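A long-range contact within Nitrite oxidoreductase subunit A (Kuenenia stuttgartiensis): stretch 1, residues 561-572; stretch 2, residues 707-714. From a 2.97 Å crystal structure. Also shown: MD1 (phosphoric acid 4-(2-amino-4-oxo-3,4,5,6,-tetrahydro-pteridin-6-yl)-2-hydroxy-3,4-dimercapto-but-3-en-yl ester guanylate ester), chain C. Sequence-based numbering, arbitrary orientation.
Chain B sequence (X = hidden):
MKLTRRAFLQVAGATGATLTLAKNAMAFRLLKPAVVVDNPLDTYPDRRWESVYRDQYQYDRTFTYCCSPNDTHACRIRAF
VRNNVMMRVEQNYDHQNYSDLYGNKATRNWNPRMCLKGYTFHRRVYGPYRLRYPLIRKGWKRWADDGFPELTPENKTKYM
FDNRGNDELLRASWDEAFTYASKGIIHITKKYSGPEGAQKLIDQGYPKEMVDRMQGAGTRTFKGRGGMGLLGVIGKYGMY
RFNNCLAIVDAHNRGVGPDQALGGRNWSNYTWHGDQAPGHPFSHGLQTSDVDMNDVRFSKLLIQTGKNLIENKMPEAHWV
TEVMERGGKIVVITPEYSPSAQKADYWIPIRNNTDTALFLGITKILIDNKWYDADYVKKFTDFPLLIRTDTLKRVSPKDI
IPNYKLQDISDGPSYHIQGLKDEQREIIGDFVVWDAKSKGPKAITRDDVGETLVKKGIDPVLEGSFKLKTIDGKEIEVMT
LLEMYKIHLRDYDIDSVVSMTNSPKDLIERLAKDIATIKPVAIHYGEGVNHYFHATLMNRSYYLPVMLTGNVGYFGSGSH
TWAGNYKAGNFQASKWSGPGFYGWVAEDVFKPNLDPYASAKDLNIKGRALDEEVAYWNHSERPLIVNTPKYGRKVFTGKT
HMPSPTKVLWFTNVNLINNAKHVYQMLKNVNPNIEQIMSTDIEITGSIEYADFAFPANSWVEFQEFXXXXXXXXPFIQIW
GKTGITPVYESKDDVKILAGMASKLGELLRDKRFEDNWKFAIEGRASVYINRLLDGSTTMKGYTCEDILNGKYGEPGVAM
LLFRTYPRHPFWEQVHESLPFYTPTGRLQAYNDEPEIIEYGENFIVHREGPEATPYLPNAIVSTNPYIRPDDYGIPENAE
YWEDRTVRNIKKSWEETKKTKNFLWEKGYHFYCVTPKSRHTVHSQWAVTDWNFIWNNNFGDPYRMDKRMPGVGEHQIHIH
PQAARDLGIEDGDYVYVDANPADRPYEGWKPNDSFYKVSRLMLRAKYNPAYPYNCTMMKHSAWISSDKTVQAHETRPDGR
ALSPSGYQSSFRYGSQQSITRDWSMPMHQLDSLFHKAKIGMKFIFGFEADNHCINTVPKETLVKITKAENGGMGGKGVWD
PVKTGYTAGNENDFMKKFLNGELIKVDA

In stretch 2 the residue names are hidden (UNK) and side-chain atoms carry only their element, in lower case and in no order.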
ATOM      1  N   THR B 561       7.860 -20.253   2.558  1.00 42.50           N
ATOM      2  CA  THR B 561       7.069 -19.520   1.584  1.00 40.74           C
ATOM      3  C   THR B 561       6.111 -18.578   2.303  1.00 40.79           C
ATOM      4  O   THR B 561       5.722 -18.816   3.450  1.00 40.82           O
ATOM      5  CB  THR B 561       6.277 -20.466   0.670  1.00 38.15           C
ATOM      6  OG1 THR B 561       5.685 -19.715  -0.398  1.00 38.25           O
ATOM      7  CG2 THR B 561       5.182 -21.177   1.444  1.00 32.90           C
ATOM      8  N   TRP B 562       5.747 -17.495   1.622  1.00 43.34           N
ATOM      9  CA  TRP B 562       4.852 -16.493   2.177  1.00 44.39           C
ATOM     10  C   TRP B 562       3.699 -16.251   1.221  1.00 41.22           C
ATOM     11  O   TRP B 562       3.876 -16.262  -0.000  1.00 41.83           O
ATOM     12  CB  TRP B 562       5.581 -15.185   2.456  1.00 37.42           C
ATOM     13  CG  TRP B 562       6.596 -15.331   3.518  1.00 37.24           C
ATOM     14  CD1 TRP B 562       7.946 -15.338   3.361  1.00 34.92           C
ATOM     15  CD2 TRP B 562       6.350 -15.517   4.916  1.00 34.92           C
ATOM     16  NE1 TRP B 562       8.559 -15.505   4.575  1.00 34.75           N
ATOM     17  CE2 TRP B 562       7.601 -15.621   5.547  1.00 35.97           C
ATOM     18  CE3 TRP B 562       5.192 -15.601   5.695  1.00 34.43           C
ATOM     19  CZ2 TRP B 562       7.733 -15.803   6.920  1.00 38.87           C
ATOM     20  CZ3 TRP B 562       5.323 -15.784   7.058  1.00 41.86           C
ATOM     21  CH2 TRP B 562       6.584 -15.882   7.656  1.00 37.38           C
ATOM     22  N   ALA B 563       2.522 -16.024   1.788  1.00 44.27           N
ATOM     23  CA  ALA B 563       1.304 -15.945   1.002  1.00 46.13           C
ATOM     24  C   ALA B 563       0.270 -15.167   1.811  1.00 42.53           C
ATOM     25  O   ALA B 563       0.618 -14.454   2.759  1.00 40.60           O
ATOM     26  CB  ALA B 563       0.830 -17.357   0.631  1.00 53.81           C
ATOM     27  N   GLY B 564      -0.996 -15.298   1.434  1.00 42.88           N
ATOM     28  CA  GLY B 564      -2.065 -14.750   2.232  1.00 41.81           C
ATOM     29  C   GLY B 564      -2.298 -15.599   3.468  1.00 37.96           C
ATOM     30  O   GLY B 564      -1.507 -16.470   3.832  1.00 32.37           O
ATOM     31  N   ASN B 565      -3.422 -15.329   4.127  1.00 32.96           N
ATOM     32  CA  ASN B 565      -3.772 -16.027   5.363  1.00 36.79           C
ATOM     33  C   ASN B 565      -4.550 -17.287   5.011  1.00 31.17           C
ATOM     34  O   ASN B 565      -5.743 -17.233   4.708  1.00 32.94           O
ATOM     35  CB  ASN B 565      -4.564 -15.124   6.299  1.00 35.84           C
ATOM     36  CG  ASN B 565      -4.380 -15.509   7.752  1.00 34.66           C
ATOM     37  OD1 ASN B 565      -3.691 -16.482   8.062  1.00 37.84           O
ATOM     38  ND2 ASN B 565      -4.990 -14.749   8.651  1.00 36.86           N
ATOM     39  N   TYR B 566      -3.874 -18.434   5.082  1.00 30.67           N
ATOM     40  CA  TYR B 566      -4.433 -19.713   4.673  1.00 31.85           C
ATOM     41  C   TYR B 566      -4.693 -20.668   5.822  1.00 33.69           C
ATOM     42  O   TYR B 566      -5.443 -21.633   5.642  1.00 29.56           O
ATOM     43  CB  TYR B 566      -3.459 -20.423   3.724  1.00 33.76           C
ATOM     44  CG  TYR B 566      -2.206 -20.844   4.463  1.00 37.11           C
ATOM     45  CD1 TYR B 566      -1.181 -19.938   4.695  1.00 36.72           C
ATOM     46  CD2 TYR B 566      -2.069 -22.132   4.971  1.00 38.20           C
ATOM     47  CE1 TYR B 566      -0.050 -20.303   5.393  1.00 36.85           C
ATOM     48  CE2 TYR B 566      -0.942 -22.505   5.673  1.00 42.28           C
ATOM     49  CZ  TYR B 566       0.063 -21.587   5.878  1.00 38.83           C
ATOM     50  OH  TYR B 566       1.187 -21.959   6.577  1.00 39.96           O
ATOM     51  N   LYS B 567      -4.094 -20.435   6.990  1.00 35.78           N
ATOM     52  CA  LYS B 567      -3.922 -21.494   7.981  1.00 28.20           C
ATOM     53  C   LYS B 567      -5.236 -21.737   8.723  1.00 33.89           C
ATOM     54  O   LYS B 567      -5.417 -21.391   9.892  1.00 39.81           O
ATOM     55  CB  LYS B 567      -2.783 -21.163   8.935  1.00 23.65           C
ATOM     56  CG  LYS B 567      -2.362 -22.344   9.804  1.00 34.18           C
ATOM     57  CD  LYS B 567      -1.118 -22.040  10.624  1.00 36.26           C
ATOM     58  CE  LYS B 567       0.119 -22.697  10.036  1.00 34.58           C
ATOM     59  NZ  LYS B 567       0.655 -21.940   8.877  1.00 45.90           N
ATOM     60  N   ALA B 568      -6.174 -22.361   8.005  1.00 31.09           N
ATOM     61  CA  ALA B 568      -7.354 -22.897   8.663  1.00 27.86           C
ATOM     62  C   ALA B 568      -7.010 -24.092   9.534  1.00 36.62           C
ATOM     63  O   ALA B 568      -7.843 -24.516  10.342  1.00 43.44           O
ATOM     64  CB  ALA B 568      -8.412 -23.289   7.629  1.00 29.04           C
ATOM     65  N   GLY B 569      -5.800 -24.635   9.388  1.00 36.00           N
ATOM     66  CA  GLY B 569      -5.290 -25.680  10.244  1.00 35.42           C
ATOM     67  C   GLY B 569      -4.870 -25.215  11.618  1.00 40.30           C
ATOM     68  O   GLY B 569      -4.382 -26.029  12.408  1.00 50.30           O
ATOM     69  N   ASN B 570      -5.025 -23.922  11.919  1.00 30.04           N
ATOM     70  CA  ASN B 570      -4.829 -23.457  13.287  1.00 36.29           C
ATOM     71  C   ASN B 570      -5.853 -24.079  14.220  1.00 41.47           C
ATOM     72  O   ASN B 570      -5.550 -24.348  15.389  1.00 47.99           O
ATOM     73  CB  ASN B 570      -4.908 -21.932  13.344  1.00 39.75           C
ATOM     74  CG  ASN B 570      -3.602 -21.268  12.966  1.00 35.36           C
ATOM     75  OD1 ASN B 570      -2.533 -21.684  13.410  1.00 39.95           O
ATOM     76  ND2 ASN B 570      -3.682 -20.228  12.145  1.00 32.45           N
ATOM     77  N   PHE B 571      -7.066 -24.324  13.721  1.00 31.96           N
ATOM     78  CA  PHE B 571      -8.061 -25.105  14.451  1.00 39.22           C
ATOM     79  C   PHE B 571      -7.747 -26.581  14.203  1.00 48.88           C
ATOM     80  O   PHE B 571      -8.486 -27.324  13.551  1.00 45.43           O
ATOM     81  CB  PHE B 571      -9.471 -24.724  14.022  1.00 39.99           C
ATOM     82  CG  PHE B 571      -9.788 -23.264  14.209  1.00 47.59           C
ATOM     83  CD1 PHE B 571     -10.298 -22.799  15.412  1.00 51.30           C
ATOM     84  CD2 PHE B 571      -9.575 -22.358  13.183  1.00 42.58           C
ATOM     85  CE1 PHE B 571     -10.589 -21.456  15.587  1.00 40.31           C
ATOM     86  CE2 PHE B 571      -9.866 -21.016  13.352  1.00 42.95           C
ATOM     87  CZ  PHE B 571     -10.372 -20.565  14.556  1.00 37.60           C
ATOM     88  N   GLN B 572      -6.605 -26.993  14.746  1.00 50.83           N
ATOM     89  CA  GLN B 572      -5.990 -28.270  14.416  1.00 45.51           C
ATOM     90  C   GLN B 572      -6.660 -29.399  15.184  1.00 42.63           C
ATOM     91  O   GLN B 572      -6.804 -29.333  16.409  1.00 42.92           O
ATOM     92  CB  GLN B 572      -4.497 -28.211  14.741  1.00 46.68           C
ATOM     93  CG  GLN B 572      -3.686 -29.435  14.356  1.00 47.71           C
ATOM     94  CD  GLN B 572      -3.650 -29.667  12.860  1.00 51.43           C
ATOM     95  OE1 GLN B 572      -4.102 -30.699  12.374  1.00 51.56           O
ATOM     96  NE2 GLN B 572      -3.121 -28.700  12.122  1.00 48.97           N
ATOM     97  N   UNK B 707     -16.711 -12.330  15.728  1.00 21.95           N
ATOM     98  CA  UNK B 707     -15.998 -13.054  14.687  1.00 32.01           C
ATOM     99  C   UNK B 707     -14.591 -13.401  15.151  1.00 35.56           C
ATOM    100  O   UNK B 707     -13.966 -12.657  15.910  1.00 29.85           O
ATOM    101  c   UNK B 707     -15.936 -12.242  13.388  1.00 39.98           C
ATOM    102  c   UNK B 707     -15.529 -13.071  12.199  1.00 30.31           C
ATOM    103  c   UNK B 707     -16.520 -14.181  11.919  1.00 38.96           C
ATOM    104  o   UNK B 707     -16.087 -15.313  11.629  1.00 42.07           O
ATOM    105  o   UNK B 707     -17.738 -13.932  12.021  1.00 48.70           O
ATOM    106  N   UNK B 708     -14.096 -14.538  14.668  1.00 37.83           N
ATOM    107  CA  UNK B 708     -12.813 -15.101  15.069  1.00 31.51           C
ATOM    108  C   UNK B 708     -11.883 -15.125  13.862  1.00 30.06           C
ATOM    109  O   UNK B 708     -12.320 -15.396  12.738  1.00 34.23           O
ATOM    110  c   UNK B 708     -10.856 -16.490  17.031  1.00 28.31           C
ATOM    111  c   UNK B 708     -11.638 -17.174  15.946  1.00 33.64           C
ATOM    112  c   UNK B 708     -12.990 -16.519  15.656  1.00 29.65           C
ATOM    113  c   UNK B 708     -13.813 -17.389  14.716  1.00 36.96           C
ATOM    114  N   UNK B 709     -10.606 -14.823  14.094  1.00 24.70           N
ATOM    115  CA  UNK B 709      -9.600 -14.914  13.044  1.00 29.46           C
ATOM    116  C   UNK B 709      -8.254 -15.255  13.667  1.00 28.88           C
ATOM    117  O   UNK B 709      -8.015 -15.013  14.853  1.00 35.13           O
ATOM    118  c   UNK B 709      -9.044 -12.475  13.114  1.00 33.09           C
ATOM    119  c   UNK B 709      -9.474 -13.622  12.228  1.00 29.08           C
ATOM    120  o   UNK B 709      -8.480 -13.804  11.210  1.00 24.02           O
ATOM    121  N   UNK B 710      -7.367 -15.799  12.833  1.00 30.37           N
ATOM    122  CA  UNK B 710      -5.995 -16.106  13.206  1.00 28.32           C
ATOM    123  C   UNK B 710      -5.103 -15.723  12.037  1.00 28.83           C
ATOM    124  O   UNK B 710      -5.573 -15.224  11.009  1.00 31.19           O
ATOM    125  c   UNK B 710      -6.843 -18.138  14.487  1.00 38.20           C
ATOM    126  o   UNK B 710      -7.157 -17.522  15.504  1.00 50.10           O
ATOM    127  c   UNK B 710      -5.802 -17.596  13.529  1.00 30.91           C
ATOM    128  n   UNK B 710      -7.379 -19.308  14.166  1.00 36.78           N
ATOM    129  N   UNK B 711      -3.801 -15.930  12.199  1.00 32.21           N
ATOM    130  CA  UNK B 711      -2.863 -15.647  11.125  1.00 34.71           C
ATOM    131  C   UNK B 711      -1.773 -16.706  11.105  1.00 42.76           C
ATOM    132  O   UNK B 711      -1.593 -17.469  12.058  1.00 38.91           O
ATOM    133  c   UNK B 711      -2.254 -14.248  11.258  1.00 40.82           C
ATOM    134  o   UNK B 711      -1.260 -14.023  10.276  1.00 43.80           O
ATOM    135  N   UNK B 712      -1.051 -16.745   9.989  1.00 44.44           N
ATOM    136  CA  UNK B 712       0.091 -17.628   9.817  1.00 41.72           C
ATOM    137  C   UNK B 712       1.420 -16.903   9.975  1.00 44.16           C
ATOM    138  O   UNK B 712       2.472 -17.549   9.935  1.00 46.35           O
ATOM    139  c   UNK B 712       0.027 -18.306   8.447  1.00 30.95           C
ATOM    140  s   UNK B 712       0.136 -17.166   7.054  1.00 42.01           S
ATOM    141  N   UNK B 713       1.365 -15.576  10.075  1.00 37.19           N
ATOM    142  CA  UNK B 713       2.593 -14.769  10.236  1.00 41.39           C
ATOM    143  C   UNK B 713       2.712 -14.250  11.665  1.00 44.11           C
ATOM    144  O   UNK B 713       3.729 -13.661  11.990  1.00 42.72           O
ATOM    145  c   UNK B 713       2.628 -13.660   9.258  1.00 40.03           C
ATOM    146  o   UNK B 713       1.443 -12.916   9.337  1.00 50.70           O
ATOM    147  N   UNK B 714       1.691 -14.469  12.479  1.00 44.14           N
ATOM    148  CA  UNK B 714       1.717 -13.991  13.882  1.00 48.94           C
ATOM    149  C   UNK B 714       0.965 -14.987  14.762  1.00 49.41           C
ATOM    150  O   UNK B 714       0.029 -15.610  14.294  1.00 50.66           O
ATOM    151  n   UNK B 714      -0.633 -11.373  13.017  1.00 43.78           N
ATOM    152  c   UNK B 714       1.223 -12.555  14.006  1.00 42.49           C
ATOM    153  o   UNK B 714      -0.999 -13.303  14.004  1.00 45.54           O
ATOM    154  c   UNK B 714      -0.236 -12.435  13.672  1.00 39.76           C
TER
HETATM  155  PB  MD1 C5802       4.731 -11.942  -3.124  1.00 36.20           P
HETATM  156  O3B MD1 C5802       4.476 -12.072  -4.746  1.00 44.27           O
HETATM  157  O1B MD1 C5802       5.822 -10.931  -2.864  1.00 28.88           O
HETATM  158  O2B MD1 C5802       5.149 -13.285  -2.575  1.00 35.60           O
HETATM  159  O3A MD1 C5802       3.327 -11.452  -2.407  1.00 36.39           O
HETATM  160  C10 MD1 C5802       2.216 -12.305  -2.358  1.00 37.46           C
HETATM  161  C11 MD1 C5802       1.443 -12.048  -1.033  1.00 43.16           C
HETATM  162  O11 MD1 C5802       1.604 -10.478  -0.744  1.00 50.40           O
HETATM  163  C12 MD1 C5802       0.202 -12.547  -1.131  1.00 40.85           C
HETATM  164  S12 MD1 C5802      -0.044 -14.105  -2.032  1.00 39.87           S
HETATM  165  C13 MD1 C5802      -1.093 -11.965  -0.505  1.00 39.75           C
HETATM  166  S13 MD1 C5802      -2.617 -12.900  -0.815  1.00 48.04           S
HETATM  167  C14 MD1 C5802      -1.209 -10.740   0.238  1.00 40.94           C
HETATM  168  N15 MD1 C5802      -0.890  -9.596  -0.840  1.00 39.94           N
HETATM  169  C16 MD1 C5802      -0.618  -8.347  -0.254  1.00 36.28           C
HETATM  170  C15 MD1 C5802      -1.107  -7.070  -0.838  1.00 37.91           C
HETATM  171  O14 MD1 C5802      -1.758  -7.077  -1.829  1.00 39.34           O
HETATM  172  N17 MD1 C5802      -0.771  -5.788  -0.163  1.00 48.18           N
HETATM  173  C17 MD1 C5802       0.079  -5.784   1.129  1.00 47.40           C
HETATM  174  N16 MD1 C5802       0.399  -4.529   1.780  1.00 56.72           N
HETATM  175  N18 MD1 C5802       0.578  -7.081   1.723  1.00 47.84           N
HETATM  176  C20 MD1 C5802       0.261  -8.332   1.084  1.00 44.69           C
HETATM  177  N8  MD1 C5802       0.704  -9.568   1.593  1.00 39.45           N
HETATM  178  C7  MD1 C5802      -0.464 -10.668   1.545  1.00 40.19           C
HETATM  179  PA  MD1 C5802       5.155 -11.091  -5.884  1.00 35.35           P
HETATM  180  O1A MD1 C5802       4.360 -11.228  -7.158  1.00 44.99           O
HETATM  181  O2A MD1 C5802       5.095  -9.666  -5.388  1.00 41.02           O
HETATM  182  O5' MD1 C5802       6.723 -11.496  -6.188  1.00 29.29           O
HETATM  183  C5' MD1 C5802       7.729 -10.994  -5.360  1.00 36.14           C
HETATM  184  C4' MD1 C5802       9.031 -10.682  -6.178  1.00 42.65           C
HETATM  185  O4' MD1 C5802       9.512 -11.912  -7.010  1.00 48.36           O
HETATM  186  C1' MD1 C5802       9.871 -11.282  -8.384  1.00 45.71           C
HETATM  187  N9  MD1 C5802       9.860 -12.289  -9.478  1.00 44.87           N
HETATM  188  C4  MD1 C5802      10.791 -13.237  -9.509  1.00 42.46           C
HETATM  189  N3  MD1 C5802      11.938 -13.540  -8.606  1.00 41.72           N
HETATM  190  C2  MD1 C5802      12.815 -14.673  -8.891  1.00 41.86           C
HETATM  191  N2  MD1 C5802      13.931 -14.967  -8.010  1.00 43.97           N
HETATM  192  N1  MD1 C5802      12.571 -15.501 -10.048  1.00 51.41           N
HETATM  193  C6  MD1 C5802      11.469 -15.203 -10.910  1.00 47.37           C
HETATM  194  O6  MD1 C5802      11.262 -15.879 -11.860  1.00 48.93           O
HETATM  195  C5  MD1 C5802      10.554 -14.011 -10.604  1.00 43.66           C
HETATM  196  N7  MD1 C5802       9.484 -13.525 -11.226  1.00 45.79           N
HETATM  197  C8  MD1 C5802       9.044 -12.454 -10.537  1.00 43.04           C
HETATM  198  C2' MD1 C5802       8.938 -10.431  -8.528  1.00 49.23           C
HETATM  199  O2' MD1 C5802       9.294  -9.436  -9.530  1.00 52.34           O
HETATM  200  C3' MD1 C5802       8.821  -9.742  -7.022  1.00 43.19           C
HETATM  201  O3' MD1 C5802       9.845  -8.719  -6.863  1.00 39.13           O

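Position 707 opens the stretch with three side-chain carbons in a row, the third carrying two oxygens, none of them within reach of stretch 1. A carboxylate at the end of two methylene carbons is glutamate, E707. Both carboxylate oxygens are hydrogen-bonded elsewhere in the structure, which is how a buried charge is usually accommodated.

Position 708 has four carbons, forked at the first, with one arm two carbons long; one of them lies against the edge of the F571 ring. Branching at CB with unequal arms identifies isoleucine, I708. Its CB points toward stretch 1, and CG1 lies 3.9 Å from CZ of F571, near the plane of that ring. A purely hydrocarbon side chain suits this apolar contact, and a branched CB is at home in the extended backbone here.

Position 709 has one carbon bearing an oxygen and a second carbon, and it barely touches stretch 1. The pattern is that of threonine, T709. Its CB points away from stretch 1, and its hydroxyl is hydrogen-bonded elsewhere in the structure, so it adds little to this contact.

Position 710 carries two carbons, the second bonded to one oxygen and one nitrogen; the first lies near N570, and the far end packs against the ring of F571. A short carboxamide is asparagine, N710. Its CB points toward stretch 1 and lies 3.7 Å from ND2 of N570, and a short amide fills the space between N570 and the F571 ring. The backbone also contributes: ND2 of N565 donates a very short hydrogen bond to O of N710, 2.5 Å long.

At position 711 one carbon is followed by one oxygen, and the carbon touches N565. The residue is serine, S711. The side chain points away overall, yet its CB is 3.8 Å from ND2 of N565. OG accepts a 3.1 Å hydrogen bond from N of residue 713, bracing the turn, and O of S711 receives a weak one from ND2 of N570, at 3.5 Å.

Position 712 shows one carbon and then one sulfur, set among G564, Y566 and K567, which means cysteine, C712. It is the most covered residue of its stretch. SG lies 3.6 Å from CE1 of Y566, oblique to the ring, and 3.7 Å from O of G564; CB is 3.7 Å from NZ of K567. A compact, polarizable thiol fits among these groups while still making a sulfur-aromatic contact.

Position 713 repeats one carbon and one oxygen, the carbon approaching the W562 ring, giving serine, S713. Its CB is 4.1 Å from CZ3 of W562, so a small side chain meets the large indole.

Position 714 has two carbons, the second carrying oxygen and nitrogen, and does not touch stretch 1. It is asparagine, N714, whose amide finds hydrogen-bonding partners beyond the contact.

The contact thus joins amide hydrogen bonds to packing around a cysteine. N565 and N570 reach across to backbone carbonyls, the former through a very short hydrogen bond, the latter through a weak one, while C712 sits against Y566 and K567. NZ of K567 in turn donates a very short 2.4 Å hydrogen bond to OH of Y566, tying these two neighbors together. Farther along, F571 meets I708. At G564, CA lies 3.6 Å from S13 of MD1, where a CB would clash with that sulfur.

Stretch 2, residues 707-714: EITNSCSN
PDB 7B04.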